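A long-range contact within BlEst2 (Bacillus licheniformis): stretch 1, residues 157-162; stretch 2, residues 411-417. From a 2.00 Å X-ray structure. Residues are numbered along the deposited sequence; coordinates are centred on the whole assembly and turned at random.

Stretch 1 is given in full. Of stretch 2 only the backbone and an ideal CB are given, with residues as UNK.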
ATOM      1  N   ALA A 157       3.251  -1.979   7.809  1.00 14.71           N
ATOM      2  CA  ALA A 157       4.088  -3.177   7.959  1.00 14.77           C
ATOM      3  C   ALA A 157       5.455  -2.886   8.609  1.00 17.34           C
ATOM      4  O   ALA A 157       6.007  -3.746   9.287  1.00 15.63           O
ATOM      5  CB  ALA A 157       4.318  -3.822   6.603  1.00 16.08           C
ATOM      6  N   TYR A 158       6.027  -1.714   8.326  1.00 14.65           N
ATOM      7  CA  TYR A 158       7.328  -1.306   8.838  1.00 15.88           C
ATOM      8  C   TYR A 158       7.250  -0.515  10.153  1.00 19.96           C
ATOM      9  O   TYR A 158       8.275  -0.077  10.668  1.00 22.43           O
ATOM     10  CB  TYR A 158       8.086  -0.526   7.756  1.00 16.88           C
ATOM     11  CG  TYR A 158       8.761  -1.475   6.804  1.00 18.39           C
ATOM     12  CD1 TYR A 158       8.041  -2.096   5.782  1.00 18.19           C
ATOM     13  CD2 TYR A 158      10.096  -1.845   6.985  1.00 19.87           C
ATOM     14  CE1 TYR A 158       8.638  -3.037   4.947  1.00 18.48           C
ATOM     15  CE2 TYR A 158      10.698  -2.800   6.161  1.00 21.16           C
ATOM     16  CZ  TYR A 158       9.964  -3.384   5.140  1.00 24.75           C
ATOM     17  OH  TYR A 158      10.551  -4.298   4.314  1.00 28.58           O
ATOM     18  N   SER A 159       6.057  -0.377  10.715  1.00 15.10           N
ATOM     19  CA  SER A 159       5.866   0.399  11.950  1.00 14.67           C
ATOM     20  C   SER A 159       6.104  -0.423  13.202  1.00 18.19           C
ATOM     21  O   SER A 159       6.157  -1.651  13.137  1.00 18.72           O
ATOM     22  CB  SER A 159       4.497   1.073  11.963  1.00 16.43           C
ATOM     23  OG  SER A 159       3.474   0.123  12.220  1.00 16.92           O
ATOM     24  N   ASN A 160       6.324   0.258  14.337  1.00 16.16           N
ATOM     25  CA  ASN A 160       6.609  -0.399  15.609  1.00 16.39           C
ATOM     26  C   ASN A 160       5.598  -1.457  16.005  1.00 18.56           C
ATOM     27  O   ASN A 160       6.010  -2.557  16.323  1.00 19.88           O
ATOM     28  CB  ASN A 160       6.776   0.643  16.737  1.00 14.33           C
ATOM     29  CG  ASN A 160       8.080   1.378  16.614  1.00 32.15           C
ATOM     30  OD1 ASN A 160       8.269   2.169  15.695  1.00 27.49           O
ATOM     31  ND2 ASN A 160       9.015   1.105  17.505  1.00 17.82           N
ATOM     32  N   TRP A 161       4.300  -1.139  16.007  1.00 14.30           N
ATOM     33  CA  TRP A 161       3.302  -2.135  16.445  1.00 15.01           C
ATOM     34  C   TRP A 161       3.251  -3.374  15.568  1.00 18.76           C
ATOM     35  O   TRP A 161       2.921  -4.434  16.072  1.00 17.78           O
ATOM     36  CB  TRP A 161       1.897  -1.537  16.607  1.00 13.19           C
ATOM     37  CG  TRP A 161       1.755  -0.522  17.710  1.00 13.43           C
ATOM     38  CD1 TRP A 161       1.313   0.766  17.588  1.00 15.93           C
ATOM     39  CD2 TRP A 161       1.969  -0.743  19.117  1.00 14.42           C
ATOM     40  NE1 TRP A 161       1.288   1.377  18.823  1.00 16.12           N
ATOM     41  CE2 TRP A 161       1.694   0.475  19.778  1.00 17.92           C
ATOM     42  CE3 TRP A 161       2.427  -1.836  19.876  1.00 16.17           C
ATOM     43  CZ2 TRP A 161       1.825   0.620  21.158  1.00 17.99           C
ATOM     44  CZ3 TRP A 161       2.566  -1.685  21.244  1.00 18.64           C
ATOM     45  CH2 TRP A 161       2.266  -0.470  21.870  1.00 19.41           C
ATOM     46  N   ALA A 162       3.592  -3.246  14.263  1.00 15.41           N
ATOM     47  CA  ALA A 162       3.569  -4.339  13.278  1.00 14.53           C
ATOM     48  C   ALA A 162       4.821  -5.214  13.297  1.00 18.99           C
ATOM     49  O   ALA A 162       4.875  -6.177  12.546  1.00 18.59           O
ATOM     50  CB  ALA A 162       3.385  -3.757  11.879  1.00 14.87           C
ATOM     51  N   UNK A 411       5.686   8.377  21.743  1.00 27.42           N
ATOM     52  CA  UNK A 411       6.354   8.073  20.484  1.00 27.27           C
ATOM     53  C   UNK A 411       7.152   6.762  20.514  1.00 31.35           C
ATOM     54  O   UNK A 411       7.933   6.542  21.437  1.00 32.24           O
ATOM     55  CB  UNK A 411       7.287   9.228  20.115  1.00 27.27           C
ATOM     56  N   UNK A 412       6.945   5.909  19.499  1.00 24.29           N
ATOM     57  CA  UNK A 412       7.672   4.661  19.234  1.00 24.22           C
ATOM     58  C   UNK A 412       8.203   4.831  17.819  1.00 27.15           C
ATOM     59  O   UNK A 412       7.469   5.303  16.953  1.00 25.27           O
ATOM     60  CB  UNK A 412       6.794   3.416  19.382  1.00 24.22           C
ATOM     61  N   UNK A 413       9.490   4.559  17.603  1.00 22.28           N
ATOM     62  CA  UNK A 413      10.053   4.740  16.277  1.00 22.18           C
ATOM     63  C   UNK A 413      11.074   3.666  15.906  1.00 27.92           C
ATOM     64  O   UNK A 413      11.626   2.987  16.780  1.00 26.62           O
ATOM     65  CB  UNK A 413      10.704   6.121  16.182  1.00 22.18           C
ATOM     66  N   UNK A 414      11.265   3.475  14.592  1.00 25.09           N
ATOM     67  CA  UNK A 414      12.277   2.581  14.024  1.00 26.30           C
ATOM     68  C   UNK A 414      12.964   3.350  12.909  1.00 31.21           C
ATOM     69  O   UNK A 414      12.289   3.951  12.070  1.00 29.31           O
ATOM     70  CB  UNK A 414      11.667   1.275  13.511  1.00 26.30           C
ATOM     71  N   UNK A 415      14.301   3.321  12.907  1.00 28.35           N
ATOM     72  CA  UNK A 415      15.105   3.879  11.841  1.00 29.03           C
ATOM     73  C   UNK A 415      15.821   2.702  11.177  1.00 31.61           C
ATOM     74  O   UNK A 415      16.480   1.906  11.847  1.00 31.12           O
ATOM     75  CB  UNK A 415      16.088   4.930  12.361  1.00 29.03           C
ATOM     76  N   UNK A 416      15.631   2.573   9.869  1.00 26.45           N
ATOM     77  CA  UNK A 416      16.207   1.534   9.022  1.00 26.64           C
ATOM     78  C   UNK A 416      17.282   2.149   8.141  1.00 33.44           C
ATOM     79  O   UNK A 416      17.191   3.321   7.786  1.00 32.91           O
ATOM     80  CB  UNK A 416      15.131   0.856   8.172  1.00 26.64           C
ATOM     81  N   UNK A 417      18.278   1.343   7.773  1.00 33.41           N
ATOM     82  CA  UNK A 417      19.386   1.712   6.881  1.00 35.67           C
ATOM     83  C   UNK A 417      19.544   0.583   5.910  1.00 40.25           C
ATOM     84  O   UNK A 417      19.719  -0.560   6.337  1.00 39.67           O
ATOM     85  CB  UNK A 417      20.687   1.979   7.640  1.00 35.67           C
TER

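Stretch 2 is extended throughout. Its even-numbered positions 412, 414 and 416 point CA-to-CB toward stretch 1. The odd-numbered ones do not.

Position 411 has nothing of stretch 1 within 5.5 Å of its ideal CB. Many residues would fit, and beta-branched ones suit a strand. It is Val 411, which makes no contact here.

Position 412 faces stretch 1. Its ideal CB lies 3.7 Å from CG of Asn 160, so the first carbon packs on the amide. Farther out, the indole of Trp 161 offers a broad ring face. A long side chain could reach it: Met, Lys, Arg or Gln, or perhaps an aromatic. The residue is Arg 412. Its chain is extended at chi2 and chi3 and runs over the indole. CD of Arg 412 sits 4.2 Å from the centroid of the six-membered ring of Trp 161, over the face, as a CH-pi contact. NE of Arg 412 comes to 3.6 Å from CZ2 of Trp 161.

Position 413 points away. Its ideal CB is 4.7 Å from OD1 of Asn 160, and a small or polar residue would serve as well as many others. It is Ser 413. Here the backbone does the work: ND2 of Asn 160 donates a weak hydrogen bond to O of Ser 413, 3.3 Å long.

Position 414 points toward stretch 1 again. Its ideal CB is 4.1 Å from OD1 of Asn 160 and 4.6 Å from O of Tyr 158. A medium-sized aliphatic such as Val, Ile or Leu would fit, and a donor such as Thr could be considered. It is Ile 414. CG1 of Ile 414 lies 3.4 Å from OD1 of Asn 160, and its CD1 reaches 3.7 Å from O of Tyr 158. These are packing contacts.

Position 415 is out of reach, so its identity is open. It is Arg 415, which makes no contact with stretch 1.

Position 416 points toward stretch 1, but nothing lies within 5.5 Å of its ideal CB. The gap calls for a long side chain. Beyond it wait the ring edge of Tyr 158 and its carbonyl O, an acceptor. Tyr, Lys or Arg could reach the acceptor; Phe, Trp or His could pack on the ring edge only. It is Tyr 416. OH of Tyr 416 donates a 2.7 Å hydrogen bond to O of Tyr 158. The Tyr 158 edge meets the Tyr 416 face, with planes at 72°.

Position 417 is also out of reach. Stretch 1 sets no limit, and any strand-compatible residue would suit. It is Glu 417; its OE2 forms a salt bridge with NH1 of Arg 415, 2.7 Å away.

Stretch 2, residues 411-417: VRSIRYE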
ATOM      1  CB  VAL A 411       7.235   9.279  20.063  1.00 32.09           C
ATOM      2  CG1 VAL A 411       8.052   8.972  18.809  1.00 31.49           C
ATOM      3  CG2 VAL A 411       6.376  10.518  19.849  1.00 32.22           C
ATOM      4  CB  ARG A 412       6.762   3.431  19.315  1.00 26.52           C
ATOM      5  CG  ARG A 412       6.533   2.964  20.739  1.00 32.83           C
ATOM      6  CD  ARG A 412       5.350   2.011  20.859  1.00 31.26           C
ATOM      7  NE  ARG A 412       4.948   1.919  22.257  1.00 33.60           N
ATOM      8  CZ  ARG A 412       5.362   0.977  23.094  1.00 56.30           C
ATOM      9  NH1 ARG A 412       5.008   1.018  24.372  1.00 46.32           N
ATOM     10  NH2 ARG A 412       6.136  -0.011  22.663  1.00 40.51           N
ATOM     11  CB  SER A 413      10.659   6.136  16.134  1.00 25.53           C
ATOM     12  OG  SER A 413      11.709   6.280  17.072  1.00 30.04           O
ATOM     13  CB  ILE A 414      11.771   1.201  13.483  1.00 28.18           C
ATOM     14  CG1 ILE A 414      10.941   0.424  14.510  1.00 28.56           C
ATOM     15  CG2 ILE A 414      12.951   0.336  13.011  1.00 27.64           C
ATOM     16  CD1 ILE A 414      10.011  -0.708  13.885  1.00 33.83           C
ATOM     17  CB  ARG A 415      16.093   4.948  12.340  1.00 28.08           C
ATOM     18  CG  ARG A 415      16.820   5.635  11.180  1.00 34.77           C
ATOM     19  CD  ARG A 415      17.876   6.614  11.645  1.00 34.60           C
ATOM     20  NE  ARG A 415      18.800   6.031  12.619  1.00 42.37           N
ATOM     21  CZ  ARG A 415      19.931   5.417  12.298  1.00 56.06           C
ATOM     22  NH1 ARG A 415      20.300   5.314  11.029  1.00 43.53           N
ATOM     23  NH2 ARG A 415      20.705   4.903  13.245  1.00 47.85           N
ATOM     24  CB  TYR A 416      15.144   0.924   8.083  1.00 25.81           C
ATOM     25  CG  TYR A 416      13.947   0.308   8.761  1.00 23.77           C
ATOM     26  CD1 TYR A 416      12.828   1.077   9.076  1.00 24.11           C
ATOM     27  CD2 TYR A 416      13.904  -1.053   9.038  1.00 23.67           C
ATOM     28  CE1 TYR A 416      11.704   0.508   9.666  1.00 22.23           C
ATOM     29  CE2 TYR A 416      12.806  -1.623   9.680  1.00 22.64           C
ATOM     30  CZ  TYR A 416      11.693  -0.845   9.957  1.00 27.19           C
ATOM     31  OH  TYR A 416      10.582  -1.403  10.558  1.00 23.02           O
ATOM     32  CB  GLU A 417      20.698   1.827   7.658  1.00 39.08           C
ATOM     33  CG  GLU A 417      20.946   3.154   8.324  1.00 48.83           C
ATOM     34  CD  GLU A 417      22.268   3.162   9.068  1.00 71.17           C
ATOM     35  OE1 GLU A 417      23.266   2.626   8.534  1.00 64.20           O
ATOM     36  OE2 GLU A 417      22.309   3.711  10.190  1.00 58.30           O
TER
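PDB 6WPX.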